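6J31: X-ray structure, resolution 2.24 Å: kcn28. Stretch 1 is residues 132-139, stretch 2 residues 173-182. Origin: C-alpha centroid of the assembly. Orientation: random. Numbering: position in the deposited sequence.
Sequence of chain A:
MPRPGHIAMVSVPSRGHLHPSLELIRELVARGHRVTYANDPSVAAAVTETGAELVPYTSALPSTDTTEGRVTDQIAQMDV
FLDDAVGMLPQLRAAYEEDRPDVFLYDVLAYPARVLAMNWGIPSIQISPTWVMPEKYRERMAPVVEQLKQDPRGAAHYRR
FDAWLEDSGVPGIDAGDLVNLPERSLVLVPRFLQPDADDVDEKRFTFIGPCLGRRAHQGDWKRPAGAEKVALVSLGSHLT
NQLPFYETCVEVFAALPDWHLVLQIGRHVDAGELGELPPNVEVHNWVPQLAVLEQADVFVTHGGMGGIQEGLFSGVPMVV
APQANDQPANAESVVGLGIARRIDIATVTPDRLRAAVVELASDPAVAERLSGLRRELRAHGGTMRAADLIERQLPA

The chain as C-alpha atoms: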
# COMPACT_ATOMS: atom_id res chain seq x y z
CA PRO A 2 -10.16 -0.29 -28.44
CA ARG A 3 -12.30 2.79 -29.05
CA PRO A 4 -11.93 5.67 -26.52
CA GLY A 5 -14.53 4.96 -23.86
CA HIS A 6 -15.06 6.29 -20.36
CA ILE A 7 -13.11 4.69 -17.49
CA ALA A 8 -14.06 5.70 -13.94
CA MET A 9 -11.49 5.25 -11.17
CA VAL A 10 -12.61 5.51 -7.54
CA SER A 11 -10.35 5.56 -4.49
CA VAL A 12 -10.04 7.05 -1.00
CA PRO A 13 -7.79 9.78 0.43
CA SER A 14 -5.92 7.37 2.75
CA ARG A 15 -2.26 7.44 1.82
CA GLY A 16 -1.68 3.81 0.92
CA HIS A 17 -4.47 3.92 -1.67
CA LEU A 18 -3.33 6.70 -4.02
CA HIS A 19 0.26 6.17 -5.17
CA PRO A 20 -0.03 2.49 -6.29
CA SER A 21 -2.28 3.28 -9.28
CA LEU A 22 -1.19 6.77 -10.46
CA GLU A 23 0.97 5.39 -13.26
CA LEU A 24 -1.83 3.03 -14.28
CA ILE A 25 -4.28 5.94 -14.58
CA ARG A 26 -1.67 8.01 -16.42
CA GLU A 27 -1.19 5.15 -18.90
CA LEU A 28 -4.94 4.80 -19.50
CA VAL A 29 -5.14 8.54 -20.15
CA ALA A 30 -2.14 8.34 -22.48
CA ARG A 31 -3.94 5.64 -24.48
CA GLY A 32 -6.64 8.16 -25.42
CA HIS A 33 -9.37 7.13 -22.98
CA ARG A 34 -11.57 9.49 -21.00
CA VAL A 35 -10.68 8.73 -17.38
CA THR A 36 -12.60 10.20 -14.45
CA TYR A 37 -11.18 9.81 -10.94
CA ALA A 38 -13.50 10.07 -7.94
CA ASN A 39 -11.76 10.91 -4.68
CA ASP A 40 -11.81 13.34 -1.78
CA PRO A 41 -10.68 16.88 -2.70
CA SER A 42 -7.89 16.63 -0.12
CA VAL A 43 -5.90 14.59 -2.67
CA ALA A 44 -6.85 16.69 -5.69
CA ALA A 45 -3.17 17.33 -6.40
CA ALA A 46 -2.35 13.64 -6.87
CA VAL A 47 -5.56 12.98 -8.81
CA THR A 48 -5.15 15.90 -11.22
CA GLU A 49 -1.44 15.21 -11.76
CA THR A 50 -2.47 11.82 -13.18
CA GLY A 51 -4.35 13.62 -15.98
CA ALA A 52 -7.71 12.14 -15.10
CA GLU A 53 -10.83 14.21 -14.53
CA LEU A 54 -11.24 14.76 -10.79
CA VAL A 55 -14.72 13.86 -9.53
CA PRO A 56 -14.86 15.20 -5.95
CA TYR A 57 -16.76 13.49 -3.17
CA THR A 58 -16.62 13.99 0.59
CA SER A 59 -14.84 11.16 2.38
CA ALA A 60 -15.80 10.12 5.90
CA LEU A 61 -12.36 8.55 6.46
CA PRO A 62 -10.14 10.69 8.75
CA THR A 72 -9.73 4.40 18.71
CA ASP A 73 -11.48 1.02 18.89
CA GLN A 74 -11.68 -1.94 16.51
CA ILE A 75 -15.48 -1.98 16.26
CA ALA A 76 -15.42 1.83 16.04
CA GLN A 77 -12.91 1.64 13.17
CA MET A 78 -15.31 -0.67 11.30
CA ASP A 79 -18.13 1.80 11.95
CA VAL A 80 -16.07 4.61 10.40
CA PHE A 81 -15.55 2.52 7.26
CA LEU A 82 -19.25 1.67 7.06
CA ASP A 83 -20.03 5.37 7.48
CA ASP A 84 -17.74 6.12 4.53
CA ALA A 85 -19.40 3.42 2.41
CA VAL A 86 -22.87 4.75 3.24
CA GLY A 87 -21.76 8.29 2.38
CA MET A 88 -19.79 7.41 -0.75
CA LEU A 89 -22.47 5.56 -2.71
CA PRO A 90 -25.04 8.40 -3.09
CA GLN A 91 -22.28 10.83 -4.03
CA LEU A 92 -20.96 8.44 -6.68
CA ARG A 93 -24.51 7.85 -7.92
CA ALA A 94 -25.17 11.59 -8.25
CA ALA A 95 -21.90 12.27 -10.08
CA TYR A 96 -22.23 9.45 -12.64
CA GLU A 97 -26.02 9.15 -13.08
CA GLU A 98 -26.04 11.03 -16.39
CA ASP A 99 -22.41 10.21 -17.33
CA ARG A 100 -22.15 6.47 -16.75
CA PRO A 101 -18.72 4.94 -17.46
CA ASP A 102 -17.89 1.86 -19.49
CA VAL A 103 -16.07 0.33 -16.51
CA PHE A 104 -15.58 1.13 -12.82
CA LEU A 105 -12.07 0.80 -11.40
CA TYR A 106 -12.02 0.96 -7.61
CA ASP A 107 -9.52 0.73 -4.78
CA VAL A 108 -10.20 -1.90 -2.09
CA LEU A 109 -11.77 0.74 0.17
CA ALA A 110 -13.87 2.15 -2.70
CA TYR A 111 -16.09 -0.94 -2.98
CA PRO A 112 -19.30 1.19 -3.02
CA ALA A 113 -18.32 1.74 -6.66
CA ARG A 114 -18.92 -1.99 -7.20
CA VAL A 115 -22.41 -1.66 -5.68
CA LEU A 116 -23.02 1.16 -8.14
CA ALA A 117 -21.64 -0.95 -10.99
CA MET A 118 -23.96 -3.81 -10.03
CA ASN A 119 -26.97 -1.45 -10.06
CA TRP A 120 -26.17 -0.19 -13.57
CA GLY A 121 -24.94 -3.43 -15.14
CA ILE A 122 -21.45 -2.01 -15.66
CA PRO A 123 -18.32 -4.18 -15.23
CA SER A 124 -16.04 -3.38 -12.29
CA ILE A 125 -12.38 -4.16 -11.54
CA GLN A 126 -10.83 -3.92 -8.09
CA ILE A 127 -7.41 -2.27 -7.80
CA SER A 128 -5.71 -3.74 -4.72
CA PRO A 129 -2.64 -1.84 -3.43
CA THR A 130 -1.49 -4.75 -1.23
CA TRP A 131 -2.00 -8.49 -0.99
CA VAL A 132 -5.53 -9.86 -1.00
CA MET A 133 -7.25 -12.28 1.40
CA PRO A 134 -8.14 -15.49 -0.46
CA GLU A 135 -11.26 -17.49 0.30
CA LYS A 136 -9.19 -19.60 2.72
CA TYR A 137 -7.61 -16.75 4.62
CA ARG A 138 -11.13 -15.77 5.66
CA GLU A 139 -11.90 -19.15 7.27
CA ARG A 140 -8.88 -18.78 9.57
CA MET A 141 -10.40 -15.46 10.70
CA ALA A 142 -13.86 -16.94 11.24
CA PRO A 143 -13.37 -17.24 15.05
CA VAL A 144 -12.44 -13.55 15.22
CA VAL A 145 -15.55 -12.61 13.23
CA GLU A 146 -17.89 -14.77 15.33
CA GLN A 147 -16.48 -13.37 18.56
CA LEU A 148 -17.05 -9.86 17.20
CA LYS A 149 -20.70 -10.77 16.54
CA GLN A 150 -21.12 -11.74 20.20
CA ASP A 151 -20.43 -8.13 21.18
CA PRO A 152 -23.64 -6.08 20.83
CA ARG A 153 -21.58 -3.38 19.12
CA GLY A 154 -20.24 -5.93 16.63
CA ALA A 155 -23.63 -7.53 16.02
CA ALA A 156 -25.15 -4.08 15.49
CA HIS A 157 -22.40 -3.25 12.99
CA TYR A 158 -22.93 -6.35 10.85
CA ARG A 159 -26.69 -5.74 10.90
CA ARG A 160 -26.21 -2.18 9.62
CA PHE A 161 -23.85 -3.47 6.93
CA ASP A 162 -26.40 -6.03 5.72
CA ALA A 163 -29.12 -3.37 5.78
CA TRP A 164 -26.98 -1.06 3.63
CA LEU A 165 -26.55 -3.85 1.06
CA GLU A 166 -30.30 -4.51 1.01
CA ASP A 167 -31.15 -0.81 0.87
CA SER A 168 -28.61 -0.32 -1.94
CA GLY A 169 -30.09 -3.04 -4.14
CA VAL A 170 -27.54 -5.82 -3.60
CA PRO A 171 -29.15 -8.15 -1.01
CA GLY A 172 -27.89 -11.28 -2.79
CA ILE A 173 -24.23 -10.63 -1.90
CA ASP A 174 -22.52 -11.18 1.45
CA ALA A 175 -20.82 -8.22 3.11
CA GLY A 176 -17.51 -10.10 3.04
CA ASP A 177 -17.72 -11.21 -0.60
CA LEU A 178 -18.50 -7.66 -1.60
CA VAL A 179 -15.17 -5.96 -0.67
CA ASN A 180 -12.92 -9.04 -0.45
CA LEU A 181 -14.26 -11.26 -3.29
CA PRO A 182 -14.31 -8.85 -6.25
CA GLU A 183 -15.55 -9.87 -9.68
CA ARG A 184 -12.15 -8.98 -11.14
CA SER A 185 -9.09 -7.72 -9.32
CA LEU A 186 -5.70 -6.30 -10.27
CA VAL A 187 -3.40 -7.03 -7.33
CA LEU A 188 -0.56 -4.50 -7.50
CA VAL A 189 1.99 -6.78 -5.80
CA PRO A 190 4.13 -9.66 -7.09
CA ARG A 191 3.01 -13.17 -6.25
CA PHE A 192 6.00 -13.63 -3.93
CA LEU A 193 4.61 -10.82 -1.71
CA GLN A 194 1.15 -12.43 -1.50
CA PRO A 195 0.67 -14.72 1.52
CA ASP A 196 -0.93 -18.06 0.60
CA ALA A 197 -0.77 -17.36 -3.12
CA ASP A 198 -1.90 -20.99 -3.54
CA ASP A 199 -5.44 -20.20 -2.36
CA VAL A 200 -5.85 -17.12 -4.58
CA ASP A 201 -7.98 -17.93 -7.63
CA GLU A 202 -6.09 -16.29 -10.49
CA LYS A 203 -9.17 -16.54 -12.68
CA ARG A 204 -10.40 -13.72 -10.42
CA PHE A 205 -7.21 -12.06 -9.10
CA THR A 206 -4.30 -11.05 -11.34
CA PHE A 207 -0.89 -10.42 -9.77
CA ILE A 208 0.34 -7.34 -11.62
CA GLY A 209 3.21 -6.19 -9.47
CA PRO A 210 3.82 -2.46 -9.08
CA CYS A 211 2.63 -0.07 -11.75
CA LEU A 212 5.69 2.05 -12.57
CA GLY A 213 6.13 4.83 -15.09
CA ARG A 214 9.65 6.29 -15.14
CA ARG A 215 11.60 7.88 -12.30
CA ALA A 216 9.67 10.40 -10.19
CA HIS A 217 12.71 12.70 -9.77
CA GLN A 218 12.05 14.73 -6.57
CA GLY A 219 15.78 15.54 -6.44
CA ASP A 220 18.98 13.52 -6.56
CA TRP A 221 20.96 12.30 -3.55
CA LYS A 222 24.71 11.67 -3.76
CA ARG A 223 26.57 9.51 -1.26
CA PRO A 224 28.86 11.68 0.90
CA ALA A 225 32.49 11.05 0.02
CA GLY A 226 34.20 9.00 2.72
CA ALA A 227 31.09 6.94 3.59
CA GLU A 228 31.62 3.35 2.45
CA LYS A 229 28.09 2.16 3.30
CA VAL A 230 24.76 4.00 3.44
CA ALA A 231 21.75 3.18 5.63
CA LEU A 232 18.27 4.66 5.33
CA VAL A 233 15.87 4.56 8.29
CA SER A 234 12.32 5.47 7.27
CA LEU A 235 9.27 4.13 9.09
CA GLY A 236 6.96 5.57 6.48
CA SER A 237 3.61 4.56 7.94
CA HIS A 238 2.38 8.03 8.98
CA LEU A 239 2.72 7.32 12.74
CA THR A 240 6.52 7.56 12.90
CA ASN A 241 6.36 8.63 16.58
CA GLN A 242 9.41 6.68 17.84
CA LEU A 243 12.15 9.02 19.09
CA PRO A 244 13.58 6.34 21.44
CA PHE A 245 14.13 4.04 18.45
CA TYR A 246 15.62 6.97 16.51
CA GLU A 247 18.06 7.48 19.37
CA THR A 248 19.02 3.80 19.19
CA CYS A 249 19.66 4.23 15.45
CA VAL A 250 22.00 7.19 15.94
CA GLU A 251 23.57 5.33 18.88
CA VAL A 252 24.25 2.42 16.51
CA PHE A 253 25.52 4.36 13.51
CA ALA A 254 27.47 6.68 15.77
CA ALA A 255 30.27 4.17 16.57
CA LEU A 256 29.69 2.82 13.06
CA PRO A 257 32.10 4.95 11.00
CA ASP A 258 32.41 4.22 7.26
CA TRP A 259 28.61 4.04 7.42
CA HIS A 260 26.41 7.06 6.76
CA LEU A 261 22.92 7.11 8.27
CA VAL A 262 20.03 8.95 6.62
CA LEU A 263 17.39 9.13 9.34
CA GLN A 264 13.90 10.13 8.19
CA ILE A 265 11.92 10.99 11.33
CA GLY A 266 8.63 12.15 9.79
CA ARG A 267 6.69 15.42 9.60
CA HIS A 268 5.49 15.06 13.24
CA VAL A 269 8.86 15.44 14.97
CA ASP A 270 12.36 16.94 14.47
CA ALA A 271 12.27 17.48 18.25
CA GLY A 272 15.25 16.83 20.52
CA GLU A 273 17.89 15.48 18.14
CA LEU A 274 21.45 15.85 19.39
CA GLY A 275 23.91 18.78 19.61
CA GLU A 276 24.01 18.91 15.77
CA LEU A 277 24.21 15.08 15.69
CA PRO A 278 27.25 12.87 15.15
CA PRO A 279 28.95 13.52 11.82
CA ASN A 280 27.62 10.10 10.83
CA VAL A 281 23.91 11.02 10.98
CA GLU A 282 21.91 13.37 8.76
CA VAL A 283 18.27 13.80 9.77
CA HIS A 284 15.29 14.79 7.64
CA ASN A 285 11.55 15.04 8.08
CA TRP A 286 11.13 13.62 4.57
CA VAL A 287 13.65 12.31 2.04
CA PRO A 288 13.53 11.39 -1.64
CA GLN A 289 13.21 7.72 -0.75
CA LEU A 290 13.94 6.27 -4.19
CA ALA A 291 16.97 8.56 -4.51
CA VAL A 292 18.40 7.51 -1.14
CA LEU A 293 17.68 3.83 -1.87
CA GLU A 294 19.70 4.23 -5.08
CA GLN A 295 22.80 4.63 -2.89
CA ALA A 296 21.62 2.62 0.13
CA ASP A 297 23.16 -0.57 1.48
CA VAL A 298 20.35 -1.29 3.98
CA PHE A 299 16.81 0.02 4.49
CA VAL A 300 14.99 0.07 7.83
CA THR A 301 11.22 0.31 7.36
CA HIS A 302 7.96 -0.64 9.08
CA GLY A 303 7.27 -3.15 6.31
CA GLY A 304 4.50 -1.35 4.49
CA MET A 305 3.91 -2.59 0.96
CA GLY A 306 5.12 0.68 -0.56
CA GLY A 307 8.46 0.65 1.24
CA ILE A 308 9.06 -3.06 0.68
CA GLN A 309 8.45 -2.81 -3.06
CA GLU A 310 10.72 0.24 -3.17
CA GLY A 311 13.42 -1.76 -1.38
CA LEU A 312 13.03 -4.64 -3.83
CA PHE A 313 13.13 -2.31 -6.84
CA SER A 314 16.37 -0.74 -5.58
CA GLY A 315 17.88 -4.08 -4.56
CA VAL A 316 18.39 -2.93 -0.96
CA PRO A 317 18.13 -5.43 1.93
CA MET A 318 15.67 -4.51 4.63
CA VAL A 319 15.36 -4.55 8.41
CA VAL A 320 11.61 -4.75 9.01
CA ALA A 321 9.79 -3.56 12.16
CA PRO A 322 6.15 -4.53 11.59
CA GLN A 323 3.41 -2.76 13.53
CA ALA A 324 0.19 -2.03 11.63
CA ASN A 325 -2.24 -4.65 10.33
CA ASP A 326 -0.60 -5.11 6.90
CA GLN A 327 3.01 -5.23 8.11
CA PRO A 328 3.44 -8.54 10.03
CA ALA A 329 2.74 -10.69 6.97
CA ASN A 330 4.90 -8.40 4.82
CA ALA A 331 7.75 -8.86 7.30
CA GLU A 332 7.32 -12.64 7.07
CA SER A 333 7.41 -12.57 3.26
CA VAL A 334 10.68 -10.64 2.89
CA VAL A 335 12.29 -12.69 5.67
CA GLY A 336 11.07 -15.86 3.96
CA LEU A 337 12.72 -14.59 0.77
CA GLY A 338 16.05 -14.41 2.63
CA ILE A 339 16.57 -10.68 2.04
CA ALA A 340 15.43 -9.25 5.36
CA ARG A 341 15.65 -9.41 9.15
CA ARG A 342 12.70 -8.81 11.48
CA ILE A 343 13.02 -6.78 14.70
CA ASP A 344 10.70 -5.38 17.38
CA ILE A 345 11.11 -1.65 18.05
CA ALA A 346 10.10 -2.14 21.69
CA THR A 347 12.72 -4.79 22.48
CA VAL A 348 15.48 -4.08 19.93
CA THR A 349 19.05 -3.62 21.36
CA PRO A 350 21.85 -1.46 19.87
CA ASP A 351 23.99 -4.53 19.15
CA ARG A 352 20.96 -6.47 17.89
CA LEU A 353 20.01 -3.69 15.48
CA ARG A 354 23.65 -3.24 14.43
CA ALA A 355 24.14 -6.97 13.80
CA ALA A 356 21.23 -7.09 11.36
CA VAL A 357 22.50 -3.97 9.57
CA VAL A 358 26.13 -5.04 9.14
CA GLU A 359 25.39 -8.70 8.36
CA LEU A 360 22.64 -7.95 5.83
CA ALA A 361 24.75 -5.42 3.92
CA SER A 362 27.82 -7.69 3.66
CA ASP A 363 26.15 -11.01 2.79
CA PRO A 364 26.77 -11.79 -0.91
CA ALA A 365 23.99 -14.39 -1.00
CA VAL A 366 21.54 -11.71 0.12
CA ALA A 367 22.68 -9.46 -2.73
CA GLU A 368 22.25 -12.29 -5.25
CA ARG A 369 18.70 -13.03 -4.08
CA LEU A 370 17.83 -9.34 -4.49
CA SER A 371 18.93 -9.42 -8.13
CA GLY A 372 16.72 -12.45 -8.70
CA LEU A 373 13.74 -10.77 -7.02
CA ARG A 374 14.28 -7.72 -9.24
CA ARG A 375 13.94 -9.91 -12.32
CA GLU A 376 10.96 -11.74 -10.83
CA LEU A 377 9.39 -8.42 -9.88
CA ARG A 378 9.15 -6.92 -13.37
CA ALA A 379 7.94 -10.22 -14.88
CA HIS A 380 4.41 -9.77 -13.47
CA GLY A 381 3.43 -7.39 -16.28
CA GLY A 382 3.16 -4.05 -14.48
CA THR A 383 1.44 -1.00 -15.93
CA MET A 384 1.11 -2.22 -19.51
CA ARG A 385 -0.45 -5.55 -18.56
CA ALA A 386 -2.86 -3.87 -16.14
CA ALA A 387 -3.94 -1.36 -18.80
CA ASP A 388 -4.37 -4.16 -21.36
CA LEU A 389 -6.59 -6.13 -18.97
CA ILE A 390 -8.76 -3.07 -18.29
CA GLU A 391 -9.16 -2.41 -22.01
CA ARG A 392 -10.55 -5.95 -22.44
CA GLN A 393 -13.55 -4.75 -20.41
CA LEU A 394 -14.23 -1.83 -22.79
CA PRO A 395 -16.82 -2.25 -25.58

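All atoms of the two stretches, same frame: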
# COMPACT_ATOMS: atom_id res chain seq x y z
N VAL A 132 -4.12 -9.62 -1.21
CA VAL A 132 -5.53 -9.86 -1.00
C VAL A 132 -5.71 -11.03 -0.02
O VAL A 132 -4.77 -11.75 0.29
CB VAL A 132 -6.27 -10.14 -2.33
CG1 VAL A 132 -6.15 -8.94 -3.26
CG2 VAL A 132 -5.72 -11.40 -2.99
N MET A 133 -6.93 -11.21 0.45
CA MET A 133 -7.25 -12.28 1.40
C MET A 133 -8.03 -13.35 0.66
O MET A 133 -9.23 -13.18 0.40
CB MET A 133 -8.06 -11.75 2.58
CG MET A 133 -8.96 -10.59 2.21
SD MET A 133 -8.52 -9.12 3.15
CE MET A 133 -7.36 -9.85 4.28
N PRO A 134 -7.41 -14.47 0.30
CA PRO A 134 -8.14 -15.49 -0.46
C PRO A 134 -9.23 -16.14 0.38
O PRO A 134 -9.25 -16.06 1.61
CB PRO A 134 -7.05 -16.50 -0.83
CG PRO A 134 -6.01 -16.34 0.23
CD PRO A 134 -6.03 -14.88 0.61
N GLU A 135 -10.14 -16.80 -0.33
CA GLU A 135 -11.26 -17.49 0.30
C GLU A 135 -10.77 -18.74 1.04
O GLU A 135 -11.30 -19.83 0.85
CB GLU A 135 -12.31 -17.86 -0.75
CG GLU A 135 -12.23 -17.06 -2.05
CD GLU A 135 -11.19 -17.62 -3.00
OE1 GLU A 135 -10.62 -18.69 -2.69
OE2 GLU A 135 -10.95 -17.00 -4.06
N LYS A 136 -9.74 -18.57 1.85
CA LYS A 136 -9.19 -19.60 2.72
C LYS A 136 -8.51 -18.88 3.86
O LYS A 136 -8.40 -19.40 4.98
CB LYS A 136 -8.26 -20.52 1.93
CG LYS A 136 -8.93 -21.84 1.53
CD LYS A 136 -8.13 -22.60 0.49
CE LYS A 136 -8.58 -22.22 -0.92
NZ LYS A 136 -8.08 -23.16 -1.97
N TYR A 137 -8.03 -17.67 3.57
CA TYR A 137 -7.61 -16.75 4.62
C TYR A 137 -8.79 -16.38 5.51
O TYR A 137 -8.64 -16.22 6.73
CB TYR A 137 -6.99 -15.49 4.00
CG TYR A 137 -6.59 -14.40 4.99
CD1 TYR A 137 -7.53 -13.50 5.48
CD2 TYR A 137 -5.27 -14.26 5.40
CE1 TYR A 137 -7.17 -12.50 6.37
CE2 TYR A 137 -4.90 -13.26 6.29
CZ TYR A 137 -5.86 -12.39 6.77
OH TYR A 137 -5.50 -11.39 7.65
N ARG A 138 -9.96 -16.20 4.91
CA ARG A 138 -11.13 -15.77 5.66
C ARG A 138 -11.59 -16.82 6.67
O ARG A 138 -12.03 -16.48 7.77
CB ARG A 138 -12.25 -15.39 4.69
CG ARG A 138 -12.04 -14.02 4.04
CD ARG A 138 -12.90 -13.80 2.80
NE ARG A 138 -14.27 -13.45 3.16
CZ ARG A 138 -15.32 -13.56 2.35
NH1 ARG A 138 -15.16 -13.96 1.10
NH2 ARG A 138 -16.53 -13.22 2.78
N GLU A 139 -11.50 -18.11 6.32
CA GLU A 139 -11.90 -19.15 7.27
C GLU A 139 -11.03 -19.15 8.52
O GLU A 139 -11.51 -19.44 9.62
CB GLU A 139 -11.91 -20.54 6.63
CG GLU A 139 -13.13 -20.81 5.76
CD GLU A 139 -13.11 -22.19 5.13
OE1 GLU A 139 -12.55 -23.12 5.76
OE2 GLU A 139 -13.67 -22.36 4.03
N ILE A 173 -25.67 -10.50 -2.10
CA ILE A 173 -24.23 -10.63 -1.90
C ILE A 173 -23.90 -10.44 -0.42
O ILE A 173 -24.49 -9.60 0.26
CB ILE A 173 -23.44 -9.64 -2.78
CG1 ILE A 173 -21.95 -9.97 -2.74
CG2 ILE A 173 -23.69 -8.21 -2.37
CD1 ILE A 173 -21.16 -9.35 -3.87
N ASP A 174 -22.98 -11.26 0.07
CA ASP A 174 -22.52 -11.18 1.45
C ASP A 174 -21.59 -9.99 1.64
O ASP A 174 -20.85 -9.61 0.73
CB ASP A 174 -21.81 -12.49 1.84
CG ASP A 174 -21.05 -12.39 3.15
OD1 ASP A 174 -21.69 -12.21 4.21
OD2 ASP A 174 -19.80 -12.50 3.12
N ALA A 175 -21.63 -9.41 2.84
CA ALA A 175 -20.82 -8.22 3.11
C ALA A 175 -19.33 -8.51 2.98
O ALA A 175 -18.56 -7.59 2.69
CB ALA A 175 -21.13 -7.67 4.50
N GLY A 176 -18.91 -9.75 3.23
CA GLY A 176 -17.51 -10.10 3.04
C GLY A 176 -17.15 -10.28 1.58
O GLY A 176 -16.08 -9.85 1.14
N ASP A 177 -18.01 -10.95 0.81
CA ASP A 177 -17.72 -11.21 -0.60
C ASP A 177 -17.63 -9.90 -1.38
O ASP A 177 -16.66 -9.66 -2.09
CB ASP A 177 -18.79 -12.13 -1.18
CG ASP A 177 -18.61 -13.57 -0.73
OD1 ASP A 177 -17.66 -13.83 0.04
OD2 ASP A 177 -19.41 -14.42 -1.16
N LEU A 178 -18.67 -9.07 -1.29
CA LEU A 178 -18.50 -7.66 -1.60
C LEU A 178 -17.38 -7.15 -0.71
O LEU A 178 -17.38 -7.43 0.49
CB LEU A 178 -19.81 -6.92 -1.34
CG LEU A 178 -20.11 -5.45 -1.65
CD1 LEU A 178 -19.49 -4.52 -0.64
CD2 LEU A 178 -19.72 -5.05 -3.06
N VAL A 179 -16.40 -6.47 -1.31
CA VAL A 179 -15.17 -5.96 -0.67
C VAL A 179 -14.00 -6.90 -0.93
O VAL A 179 -13.01 -6.51 -1.55
CB VAL A 179 -15.27 -5.71 0.85
CG1 VAL A 179 -13.90 -5.37 1.43
CG2 VAL A 179 -16.27 -4.62 1.19
N ASN A 180 -14.08 -8.14 -0.44
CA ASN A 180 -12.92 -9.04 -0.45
C ASN A 180 -13.02 -10.19 -1.46
O ASN A 180 -12.05 -10.94 -1.60
CB ASN A 180 -12.66 -9.59 0.95
CG ASN A 180 -12.04 -8.56 1.87
OD1 ASN A 180 -11.31 -7.67 1.42
ND2 ASN A 180 -12.30 -8.67 3.17
N LEU A 181 -14.14 -10.33 -2.17
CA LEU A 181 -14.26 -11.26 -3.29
C LEU A 181 -14.74 -10.51 -4.52
O LEU A 181 -15.87 -10.70 -4.99
CB LEU A 181 -15.21 -12.41 -2.94
CG LEU A 181 -15.30 -13.56 -3.95
CD1 LEU A 181 -14.07 -14.45 -3.85
CD2 LEU A 181 -16.60 -14.36 -3.77
N PRO A 182 -13.89 -9.65 -5.09
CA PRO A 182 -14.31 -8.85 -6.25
C PRO A 182 -14.56 -9.73 -7.47
O PRO A 182 -14.08 -10.86 -7.58
CB PRO A 182 -13.13 -7.91 -6.48
CG PRO A 182 -11.96 -8.65 -5.93
CD PRO A 182 -12.49 -9.39 -4.73
O HOH W 1 -9.78 -10.30 -1.15

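The two stretches meet over a small area, about 311 Å² summed over both sides. Their backbones stay well apart: the CA atoms of M133 and N180 are 6.8 Å from each other, those of R138 and G176 8.9 Å.

R138 does most of this work. Its CA-to-CB bond points toward stretch 2, and its chi angles (m, t, p) carry the guanidinium to the D174–D177 turn. D177 leaves its backbone sideways, but chi1 in m brings the carboxylate nearer. OD1 of D177 accepts from R138 NH1 at 2.7 Å and from R138 NH2 at 3.0 Å, so one oxygen takes both bonds of this salt bridge.

D174, with chi1 in t, has two roles. D174 OD2 caps the helix, accepting weak bonds from G176 N (2.9 Å) and D177 N (3.3 Å). D174 OD2 also forms a salt bridge with R138 NH2 at 3.4 Å. D177 OD1 and D174 OD2 lie at the guanidinium edge, near its plane, while G176 O lies over one face. G176 leaves room here: a CB would clash with R138 NH2.

N180 points toward stretch 1, chi1 in m. M133 has chi1–chi3 off the wells (31°, -119°, -9°); its SD packs 3.6 Å from N180 OD1. L181 (toward; t, p) brings CD1 3.7 Å from E135 CG, a carbon contact, although E135 is poorly ordered. Water 1 donates to N180 O (2.4 Å) and accepts weakly from M133 N (3.4 Å).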